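Acetoin utilization protein (Exiguobacterium sibiricum, PDB 2Q04) is probably a GNAT-type acetyltransferase, using acetyl-coenzyme A, with a likely link to acetoin utilization. Local coordinates at residues Tyr75-Tyr80 against Leu98-Val103; Glu135-Trp140 against Ala176-Asn181; Ile155-Met160 against Cys182-Ile187. All coordinates share one frame; numbering follows the deposited sequence. Where two conformers were deposited one is given.

Contact 1: residues Tyr75-Tyr80 against Leu98-Val103. With CA (calcium ion), chain G.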
loop_
_atom_site.group_PDB
_atom_site.type_symbol
_atom_site.label_atom_id
_atom_site.label_comp_id
_atom_site.label_asym_id
_atom_site.label_seq_id
_atom_site.Cartn_x
_atom_site.Cartn_y
_atom_site.Cartn_z
ATOM N N TYR A 75 -7.176 -4.870 -3.480
ATOM C CA TYR A 75 -6.696 -4.891 -2.114
ATOM C C TYR A 75 -5.613 -3.852 -1.890
ATOM O O TYR A 75 -5.035 -3.318 -2.838
ATOM C CB TYR A 75 -6.142 -6.268 -1.769
ATOM C CG TYR A 75 -4.936 -6.663 -2.603
ATOM C CD1 TYR A 75 -3.655 -6.225 -2.264
ATOM C CD2 TYR A 75 -5.076 -7.484 -3.728
ATOM C CE1 TYR A 75 -2.546 -6.583 -3.027
ATOM C CE2 TYR A 75 -3.976 -7.848 -4.496
ATOM C CZ TYR A 75 -2.711 -7.395 -4.140
ATOM O OH TYR A 75 -1.618 -7.748 -4.888
ATOM N N VAL A 76 -5.338 -3.581 -0.621
ATOM C CA VAL A 76 -4.221 -2.764 -0.239
ATOM C C VAL A 76 -3.660 -3.332 1.053
ATOM O O VAL A 76 -4.425 -3.698 1.958
ATOM C CB VAL A 76 -4.625 -1.270 -0.061
ATOM C CG1 VAL A 76 -5.669 -1.113 1.034
ATOM C CG2 VAL A 76 -3.401 -0.423 0.240
ATOM N N THR A 77 -2.320 -3.455 1.121
ATOM C CA THR A 77 -1.657 -4.146 2.247
ATOM C C THR A 77 -0.826 -3.207 3.098
ATOM O O THR A 77 -0.284 -2.224 2.604
ATOM C CB THR A 77 -0.731 -5.266 1.751
ATOM O OG1 THR A 77 0.454 -4.696 1.178
ATOM C CG2 THR A 77 -1.431 -6.130 0.725
ATOM N N PHE A 78 -0.735 -3.527 4.395
ATOM C CA PHE A 78 0.104 -2.784 5.324
ATOM C C PHE A 78 0.823 -3.744 6.200
ATOM O O PHE A 78 0.237 -4.709 6.682
ATOM C CB PHE A 78 -0.731 -1.850 6.190
ATOM C CG PHE A 78 -1.453 -0.836 5.434
ATOM C CD1 PHE A 78 -0.887 0.407 5.199
ATOM C CD2 PHE A 78 -2.719 -1.106 4.918
ATOM C CE1 PHE A 78 -1.570 1.372 4.459
ATOM C CE2 PHE A 78 -3.404 -0.152 4.189
ATOM C CZ PHE A 78 -2.832 1.092 3.963
ATOM N N LEU A 79 2.107 -3.493 6.408
ATOM C CA LEU A 79 2.925 -4.312 7.290
ATOM C C LEU A 79 4.228 -3.598 7.532
ATOM O O LEU A 79 4.494 -2.554 6.917
ATOM C CB LEU A 79 3.188 -5.697 6.666
ATOM C CG LEU A 79 4.003 -5.746 5.360
ATOM C CD1 LEU A 79 4.388 -7.185 5.039
ATOM C CD2 LEU A 79 3.238 -5.107 4.183
ATOM N N TYR A 80 5.057 -4.144 8.417
ATOM C CA TYR A 80 6.370 -3.560 8.663
ATOM C C TYR A 80 7.260 -3.765 7.458
ATOM O O TYR A 80 7.134 -4.766 6.758
ATOM C CB TYR A 80 7.022 -4.161 9.909
ATOM C CG TYR A 80 6.490 -3.601 11.207
ATOM C CD1 TYR A 80 6.318 -2.228 11.377
ATOM C CD2 TYR A 80 6.235 -4.431 12.288
ATOM C CE1 TYR A 80 5.848 -1.712 12.549
ATOM C CE2 TYR A 80 5.768 -3.920 13.484
ATOM C CZ TYR A 80 5.581 -2.558 13.612
ATOM O OH TYR A 80 5.119 -2.034 14.801
ATOM N N LEU A 98 3.011 0.557 3.434
ATOM C CA LEU A 98 1.939 0.213 2.558
ATOM C C LEU A 98 2.570 -0.657 1.505
ATOM O O LEU A 98 3.265 -0.163 0.618
ATOM C CB LEU A 98 1.335 1.489 1.931
ATOM C CG LEU A 98 0.041 1.377 1.095
ATOM C CD1 LEU A 98 -0.446 2.769 0.719
ATOM C CD2 LEU A 98 0.235 0.525 -0.170
ATOM N N GLY A 99 2.474 -1.960 1.696
ATOM C CA GLY A 99 3.173 -2.910 0.840
ATOM C C GLY A 99 2.800 -2.751 -0.606
ATOM O O GLY A 99 3.629 -2.384 -1.431
ATOM N N ALA A 100 1.522 -2.982 -0.908
ATOM C CA ALA A 100 1.039 -2.901 -2.269
ATOM C C ALA A 100 -0.449 -2.554 -2.326
ATOM O O ALA A 100 -1.152 -2.574 -1.312
ATOM C CB ALA A 100 1.305 -4.212 -2.997
ATOM N N ILE A 101 -0.900 -2.200 -3.522
ATOM C CA ILE A 101 -2.289 -1.884 -3.782
ATOM C C ILE A 101 -2.580 -2.271 -5.211
ATOM O O ILE A 101 -1.931 -1.800 -6.125
ATOM C CB ILE A 101 -2.579 -0.378 -3.570
ATOM C CG1 ILE A 101 -4.067 -0.080 -3.750
ATOM C CG2 ILE A 101 -1.766 0.467 -4.515
ATOM C CD1 ILE A 101 -4.454 1.306 -3.309
ATOM N N GLU A 102 -3.494 -3.204 -5.391
ATOM C CA GLU A 102 -3.779 -3.728 -6.710
ATOM C C GLU A 102 -5.284 -3.843 -6.938
ATOM O O GLU A 102 -6.033 -4.112 -6.024
ATOM C CB GLU A 102 -3.097 -5.097 -6.891
ATOM C CG GLU A 102 -2.996 -5.551 -8.338
ATOM C CD GLU A 102 -2.241 -6.880 -8.501
ATOM O OE1 GLU A 102 -1.705 -7.408 -7.483
ATOM O OE2 GLU A 102 -2.183 -7.389 -9.653
ATOM N N VAL A 103 -5.705 -3.596 -8.172
ATOM C CA VAL A 103 -7.114 -3.616 -8.537
ATOM C C VAL A 103 -7.265 -4.209 -9.932
ATOM O O VAL A 103 -6.589 -3.779 -10.865
ATOM C CB VAL A 103 -7.702 -2.184 -8.548
ATOM C CG1 VAL A 103 -9.155 -2.201 -9.038
ATOM C CG2 VAL A 103 -7.591 -1.544 -7.158
HETATM CA CA CA G . 5.193 -1.282 -2.974
HETATM O O HOH W 1 5.786 -0.239 -0.611
HETATM O O HOH W 2 3.444 0.413 -2.936
HETATM O O HOH W 3 7.010 -3.263 -3.403
#
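Tyr75 and Glu102 lie side by side and point the same way across two antiparallel strands. Tyr75 OH reaches Glu102 OE1 at 2.6 Å, a weak bond, with the ring and carboxylate planes 66° apart. The phenol also rests on the aliphatic stem, Tyr75 CZ standing 3.6 Å from Glu102 CB. Beneath this pair, both backbones bond reciprocally: Tyr75 N gives to Glu102 O at 2.9 Å, and Glu102 N returns a bond to Tyr75 O. An alanine here, lacking the ring and hydroxyl, would probably leave Glu102 OE1 without its mate and open a gap beside Glu102 CB.

Further along, one residue serves two. Thr77 N donates to Ala100 O at 2.8 Å, while Thr77 O takes a weak bond from Gly99 N. Thr77 OG1, set between backbone N and carbonyl carbon (chi1 74°), accepts from Ala100 N at 2.9 Å. Two residues facing one make a beta bulge in strand 95-103, consistent with the bulged fourth strand of GNAT folds. On the sheet face away from Tyr75 and Glu102 the contact is apolar: Val76 CG2 meets Leu98 CD2 at 3.8 Å.

In the second shell, Ala41 N binds Glu102 OE2, and Gln48 NE2 bonds weakly to Tyr75 OH. Gly99 O, at 2.5 Å from the calcium ion, shares that metal with Thr134 O of the parallel neighbouring strand. Ala100 N, taken by Thr77 OG1, is probably less available to a ligand.

Contact 2: residues Glu135-Trp140 against Ala176-Asn181. With EDO (1,2-ethanediol), chain J; EDO (1,2-ethanediol), chain K.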
loop_
_atom_site.group_PDB
_atom_site.type_symbol
_atom_site.label_atom_id
_atom_site.label_comp_id
_atom_site.label_asym_id
_atom_site.label_seq_id
_atom_site.Cartn_x
_atom_site.Cartn_y
_atom_site.Cartn_z
ATOM N N GLU A 135 7.071 2.434 -5.116
ATOM C CA GLU A 135 6.430 2.039 -6.388
ATOM C C GLU A 135 7.478 1.996 -7.499
ATOM O O GLU A 135 8.198 2.957 -7.706
ATOM C CB GLU A 135 5.309 3.029 -6.751
ATOM C CG GLU A 135 4.029 2.888 -5.882
ATOM C CD GLU A 135 3.212 1.629 -6.218
ATOM O OE1 GLU A 135 3.333 1.133 -7.353
ATOM O OE2 GLU A 135 2.448 1.140 -5.339
ATOM N N TYR A 136 7.563 0.856 -8.190
ATOM C CA TYR A 136 8.536 0.653 -9.245
ATOM C C TYR A 136 7.835 0.355 -10.568
ATOM O O TYR A 136 6.919 -0.467 -10.618
ATOM C CB TYR A 136 9.441 -0.512 -8.897
ATOM C CG TYR A 136 10.077 -0.416 -7.536
ATOM C CD1 TYR A 136 11.379 0.058 -7.387
ATOM C CD2 TYR A 136 9.395 -0.825 -6.401
ATOM C CE1 TYR A 136 11.983 0.127 -6.130
ATOM C CE2 TYR A 136 9.986 -0.750 -5.136
ATOM C CZ TYR A 136 11.281 -0.279 -5.014
ATOM O OH TYR A 136 11.873 -0.224 -3.783
ATOM N N TYR A 137 8.344 0.940 -11.657
ATOM C CA TYR A 137 7.700 0.814 -12.983
ATOM C C TYR A 137 7.485 -0.663 -13.394
ATOM O O TYR A 137 6.551 -0.978 -14.147
ATOM C CB TYR A 137 8.541 1.527 -14.069
ATOM C CG TYR A 137 9.585 0.623 -14.708
ATOM C CD1 TYR A 137 9.222 -0.313 -15.685
ATOM C CD2 TYR A 137 10.918 0.669 -14.312
ATOM C CE1 TYR A 137 10.153 -1.166 -16.245
ATOM C CE2 TYR A 137 11.871 -0.176 -14.890
ATOM C CZ TYR A 137 11.475 -1.104 -15.839
ATOM O OH TYR A 137 12.402 -1.963 -16.403
ATOM N N TRP A 138 8.364 -1.554 -12.916
ATOM C CA TRP A 138 8.361 -2.970 -13.365
ATOM C C TRP A 138 7.236 -3.861 -12.742
ATOM O O TRP A 138 7.189 -5.069 -12.996
ATOM C CB TRP A 138 9.756 -3.620 -13.162
ATOM C CG TRP A 138 10.339 -3.466 -11.762
ATOM C CD1 TRP A 138 9.953 -4.128 -10.640
ATOM C CD2 TRP A 138 11.454 -2.642 -11.377
ATOM N NE1 TRP A 138 10.725 -3.741 -9.569
ATOM C CE2 TRP A 138 11.666 -2.841 -10.003
ATOM C CE3 TRP A 138 12.271 -1.740 -12.058
ATOM C CZ2 TRP A 138 12.671 -2.168 -9.291
ATOM C CZ3 TRP A 138 13.279 -1.068 -11.346
ATOM C CH2 TRP A 138 13.464 -1.290 -9.989
ATOM N N HIS A 139 6.357 -3.247 -11.941
ATOM C CA HIS A 139 5.207 -3.946 -11.370
ATOM C C HIS A 139 3.881 -3.353 -11.887
ATOM O O HIS A 139 2.804 -3.799 -11.498
ATOM C CB HIS A 139 5.242 -3.875 -9.834
ATOM C CG HIS A 139 6.448 -4.525 -9.221
ATOM N ND1 HIS A 139 7.230 -3.900 -8.275
ATOM C CD2 HIS A 139 7.007 -5.741 -9.427
ATOM C CE1 HIS A 139 8.213 -4.707 -7.918
ATOM N NE2 HIS A 139 8.102 -5.829 -8.605
ATOM N N TRP A 140 3.976 -2.393 -12.808
ATOM C CA TRP A 140 2.798 -1.673 -13.302
ATOM C C TRP A 140 2.245 -2.345 -14.552
ATOM O O TRP A 140 2.997 -2.771 -15.412
ATOM C CB TRP A 140 3.148 -0.212 -13.610
ATOM C CG TRP A 140 3.650 0.554 -12.420
ATOM C CD1 TRP A 140 3.481 0.227 -11.095
ATOM C CD2 TRP A 140 4.272 1.845 -12.430
ATOM N NE1 TRP A 140 4.035 1.194 -10.294
ATOM C CE2 TRP A 140 4.518 2.203 -11.083
ATOM C CE3 TRP A 140 4.679 2.721 -13.449
ATOM C CZ2 TRP A 140 5.158 3.399 -10.726
ATOM C CZ3 TRP A 140 5.317 3.916 -13.090
ATOM C CH2 TRP A 140 5.538 4.244 -11.741
ATOM N N ALA A 176 16.064 5.283 -7.275
ATOM C CA ALA A 176 16.775 6.296 -8.033
ATOM C C ALA A 176 17.083 5.846 -9.460
ATOM O O ALA A 176 17.340 6.676 -10.333
ATOM C CB ALA A 176 18.058 6.674 -7.319
ATOM N N SER A 177 17.053 4.533 -9.697
ATOM C CA SER A 177 17.477 3.968 -10.993
ATOM C C SER A 177 16.610 4.443 -12.174
ATOM O O SER A 177 17.002 4.311 -13.333
ATOM C CB SER A 177 17.433 2.445 -10.944
ATOM O OG SER A 177 16.105 1.971 -11.080
ATOM N N HIS A 178 15.414 4.928 -11.873
ATOM C CA HIS A 178 14.465 5.389 -12.912
ATOM C C HIS A 178 13.561 6.478 -12.300
ATOM O O HIS A 178 12.911 6.234 -11.301
ATOM C CB HIS A 178 13.580 4.188 -13.394
ATOM C CG HIS A 178 12.827 4.447 -14.682
ATOM N ND1 HIS A 178 11.723 5.271 -14.752
ATOM C CD2 HIS A 178 12.982 3.926 -15.925
ATOM C CE1 HIS A 178 11.262 5.283 -15.991
ATOM N NE2 HIS A 178 12.007 4.473 -16.720
ATOM N N PRO A 179 13.538 7.695 -12.908
ATOM C CA PRO A 179 12.762 8.812 -12.358
ATOM C C PRO A 179 11.269 8.510 -12.142
ATOM O O PRO A 179 10.623 9.175 -11.346
ATOM C CB PRO A 179 12.914 9.898 -13.409
ATOM C CG PRO A 179 14.117 9.592 -14.103
ATOM C CD PRO A 179 14.304 8.108 -14.084
ATOM N N ALA A 180 10.727 7.551 -12.882
ATOM C CA ALA A 180 9.318 7.190 -12.732
ATOM C C ALA A 180 9.056 6.506 -11.380
ATOM O O ALA A 180 7.964 6.645 -10.800
ATOM C CB ALA A 180 8.867 6.300 -13.864
ATOM N N ASN A 181 10.045 5.764 -10.876
ATOM C CA ASN A 181 9.917 5.139 -9.546
ATOM C C ASN A 181 9.813 6.222 -8.491
ATOM O O ASN A 181 10.231 7.366 -8.719
ATOM C CB ASN A 181 11.108 4.236 -9.235
ATOM C CG ASN A 181 11.306 3.153 -10.260
ATOM O OD1 ASN A 181 10.376 2.776 -10.979
ATOM N ND2 ASN A 181 12.527 2.644 -10.348
HETATM C C1 EDO J . 0.349 -0.918 -9.478
HETATM O O1 EDO J . 0.637 0.397 -8.949
HETATM C C2 EDO J . 0.696 -1.984 -8.458
HETATM O O2 EDO J . 0.853 -3.241 -9.112
HETATM C C1 EDO K . 14.063 10.303 -7.056
HETATM O O1 EDO K . 14.409 10.793 -5.740
HETATM C C2 EDO K . 12.722 9.562 -6.994
HETATM O O2 EDO K . 12.157 9.376 -8.308
#
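Asn181 OD1 accepts Tyr137 N at 2.8 Å, with a fairly straight N-H...O angle of 160° although the donor is tilted 28° from the amide's carbonyl plane. The same oxygen lies at the edge of the Tyr137 ring, which is nearly coplanar with the amide. On the other branch, Asn181 ND2 comes to 3.9 Å from Trp138 CZ3, the two side chains crossing at about a right angle, and it bonds weakly to Glu174 O.

The two loops leave and enter adjacent antiparallel strands of the sheet: 135-140 follows strand 130-135 and makes a short 3-10 turn, while a type I beta turn from His178 to Asn181 leads into strand 182-187. Within that turn His178 ND1 accepts Ala180 N at 3.1 Å, roughly in the imidazole plane, which would hold the ring's rotation. Tyr137 CD2 then stands over one imidazole face, offset toward the rim, with the planes 38° apart, and Trp150 meets the same histidine.

Trp140 brings its edge to the turn, CH2 lying 3.5 Å from Ala180 O, a carbonyl that also accepts Arg153 NH1. At the other end of the indole, Trp140 NE1 donates to Glu135 OE1 at 3.0 Å, and Tyr152 stacks on the ring.

Contact 3: residues Ile155-Met160 against Cys182-Ile187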
loop_
_atom_site.group_PDB
_atom_site.type_symbol
_atom_site.label_atom_id
_atom_site.label_comp_id
_atom_site.label_asym_id
_atom_site.label_seq_id
_atom_site.Cartn_x
_atom_site.Cartn_y
_atom_site.Cartn_z
ATOM N N ILE A 155 -1.026 9.516 -12.427
ATOM C CA ILE A 155 -2.308 9.006 -11.921
ATOM C C ILE A 155 -2.125 8.263 -10.605
ATOM O O ILE A 155 -2.871 8.466 -9.670
ATOM C CB ILE A 155 -2.975 8.071 -12.966
ATOM C CG1 ILE A 155 -3.373 8.883 -14.208
ATOM C CG2 ILE A 155 -4.192 7.397 -12.373
ATOM C CD1 ILE A 155 -3.594 8.049 -15.448
HETATM N N MSE A 156 -1.127 7.404 -10.549
HETATM C CA MSE A 156 -0.867 6.628 -9.361
HETATM C C MSE A 156 -0.487 7.529 -8.189
HETATM O O MSE A 156 -0.825 7.240 -7.040
HETATM C CB MSE A 156 0.238 5.612 -9.632
HETATM C CG MSE A 156 0.629 4.784 -8.425
HETATM SE SE MSE A 156 1.920 5.688 -7.275
HETATM C CE MSE A 156 3.422 5.903 -8.581
ATOM N N GLU A 157 0.219 8.621 -8.472
ATOM C CA GLU A 157 0.672 9.516 -7.396
ATOM C C GLU A 157 -0.490 10.286 -6.808
ATOM O O GLU A 157 -0.602 10.404 -5.598
ATOM C CB GLU A 157 1.773 10.476 -7.880
ATOM C CG GLU A 157 2.546 11.166 -6.727
ATOM C CD GLU A 157 3.562 12.225 -7.222
ATOM O OE1 GLU A 157 4.033 12.114 -8.373
ATOM O OE2 GLU A 157 3.885 13.158 -6.446
ATOM N N LYS A 158 -1.388 10.758 -7.669
ATOM C CA LYS A 158 -2.568 11.470 -7.220
ATOM C C LYS A 158 -3.525 10.542 -6.438
ATOM O O LYS A 158 -4.195 10.986 -5.500
ATOM C CB LYS A 158 -3.247 12.149 -8.412
ATOM C CG LYS A 158 -2.370 13.298 -9.008
ATOM C CD LYS A 158 -2.894 13.832 -10.351
ATOM C CE LYS A 158 -3.925 14.945 -10.169
ATOM N NZ LYS A 158 -4.107 15.744 -11.433
HETATM N N MSE A 159 -3.518 9.249 -6.776
HETATM C CA MSE A 159 -4.266 8.271 -6.018
HETATM C C MSE A 159 -3.718 8.187 -4.628
HETATM O O MSE A 159 -4.462 8.237 -3.657
HETATM C CB MSE A 159 -4.181 6.906 -6.668
HETATM C CG MSE A 159 -4.952 5.861 -5.918
HETATM SE SE MSE A 159 -4.670 4.120 -6.552
HETATM C CE MSE A 159 -2.917 3.877 -5.972
HETATM N N MSE A 160 -2.394 8.017 -4.534
HETATM C CA MSE A 160 -1.703 7.916 -3.240
HETATM C C MSE A 160 -1.894 9.204 -2.407
HETATM O O MSE A 160 -2.031 9.149 -1.192
HETATM C CB MSE A 160 -0.221 7.653 -3.459
HETATM C CG MSE A 160 0.097 6.250 -4.005
HETATM SE SE MSE A 160 -0.405 4.812 -2.739
HETATM C CE MSE A 160 0.474 3.223 -3.685
ATOM N N CYS A 182 9.260 5.887 -7.343
ATOM C CA CYS A 182 9.147 6.865 -6.287
ATOM C C CYS A 182 8.917 6.286 -4.899
ATOM O O CYS A 182 8.398 5.187 -4.734
ATOM C CB CYS A 182 8.032 7.883 -6.611
ATOM S SG CYS A 182 6.338 7.210 -6.619
ATOM N N LEU A 183 9.360 7.040 -3.911
ATOM C CA LEU A 183 9.065 6.780 -2.536
ATOM C C LEU A 183 8.038 7.789 -2.112
ATOM O O LEU A 183 8.161 8.972 -2.413
ATOM C CB LEU A 183 10.332 6.955 -1.683
ATOM C CG LEU A 183 10.155 7.136 -0.169
ATOM C CD1 LEU A 183 9.690 5.831 0.498
ATOM C CD2 LEU A 183 11.463 7.612 0.433
HETATM N N MSE A 184 7.012 7.333 -1.443
HETATM C CA MSE A 184 5.999 8.230 -0.908
HETATM C C MSE A 184 5.741 7.857 0.510
HETATM O O MSE A 184 6.015 6.730 0.914
HETATM C CB MSE A 184 4.701 8.130 -1.711
HETATM C CG MSE A 184 4.853 8.464 -3.158
HETATM SE SE MSE A 184 3.197 8.397 -4.070
HETATM C CE MSE A 184 2.296 9.859 -3.160
ATOM N N ALA A 185 5.200 8.784 1.283
ATOM C CA ALA A 185 4.919 8.502 2.675
ATOM C C ALA A 185 3.864 9.413 3.276
ATOM O O ALA A 185 3.763 10.568 2.930
ATOM C CB ALA A 185 6.183 8.570 3.486
ATOM N N ARG A 186 3.099 8.855 4.208
ATOM C CA ARG A 186 2.096 9.592 4.944
ATOM C C ARG A 186 2.531 9.690 6.383
ATOM O O ARG A 186 2.658 8.663 7.072
ATOM C CB ARG A 186 0.742 8.876 4.869
ATOM C CG ARG A 186 -0.405 9.565 5.652
ATOM C CD ARG A 186 -1.609 8.622 5.776
ATOM N NE ARG A 186 -2.885 9.317 6.022
ATOM C CZ ARG A 186 -3.347 9.656 7.222
ATOM N NH1 ARG A 186 -2.618 9.451 8.308
ATOM N NH2 ARG A 186 -4.518 10.251 7.328
ATOM N N ILE A 187 2.805 10.912 6.837
ATOM C CA ILE A 187 3.208 11.144 8.224
ATOM C C ILE A 187 1.978 11.432 9.076
ATOM O O ILE A 187 1.376 12.506 8.977
ATOM C CB ILE A 187 4.199 12.337 8.348
ATOM C CG1 ILE A 187 5.472 12.058 7.543
ATOM C CG2 ILE A 187 4.553 12.595 9.839
ATOM C CD1 ILE A 187 6.378 13.269 7.384
#
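Methyl-to-side-chain packing carries this contact, with Met184 of the strand reaching across to Met160 and Glu157 of the helix. These methionines are selenomethionines, so the atom in the sulfur position is SE. Met184 CE touches Met160 CB at 3.4 Å, and Met184 SE lies 3.6 Å from that same carbon. The bend at chi3 of Met184 (65°) carries CE to the helix, where it also approaches Glu157 CG at 3.8 Å. A turn earlier on the helix, Met156 CE sits 3.7 Å from Cys182 SG, and Met156 SE and Met184 SE are 4.4 Å apart.

No hydrogen bond crosses between the two segments. The carboxylate of Glu157 is engaged along its own helix instead, OE1 forming a salt bridge with Arg153 NE, while its aliphatic stem joins the packing.

The axes of helix 155-160 and strand 182-187 run 10.4 Å apart at closest approach and only 14° from parallel, so the helix lies nearly along the strand, packed on one face of the mixed sheet as in a layered alpha/beta fold. That strand pairs antiparallel with both 130-135 and 166-168. Cys182 and Met184 face helix 149-162, whereas Leu183 and Ala185 turn to the other side of the sheet and meet Phe199 of helix 193-203.

Contacts 1 and 3 are buried and reach the same sheet, whereas contact 2 is partly exposed, at the loops beyond two of its strands. The chemistry follows place: contact 1 is strand pairing with backbone and side-chain bonds and a calcium-bound carbonyl, contact 3 helix-on-sheet packing without a hydrogen bond across, and contact 2 one hydrogen bond to a side-chain amide, among aromatic rings. Contacts 1 and 3 meet where Ile101 CG2 packs on Met160 CE at 3.6 Å. Contacts 2 and 3 alternate along the chain and join through a probable hydrogen bond from Glu135 N to Cys182 O. Contacts 1 and 2 do not touch, their centres about 17 Å apart.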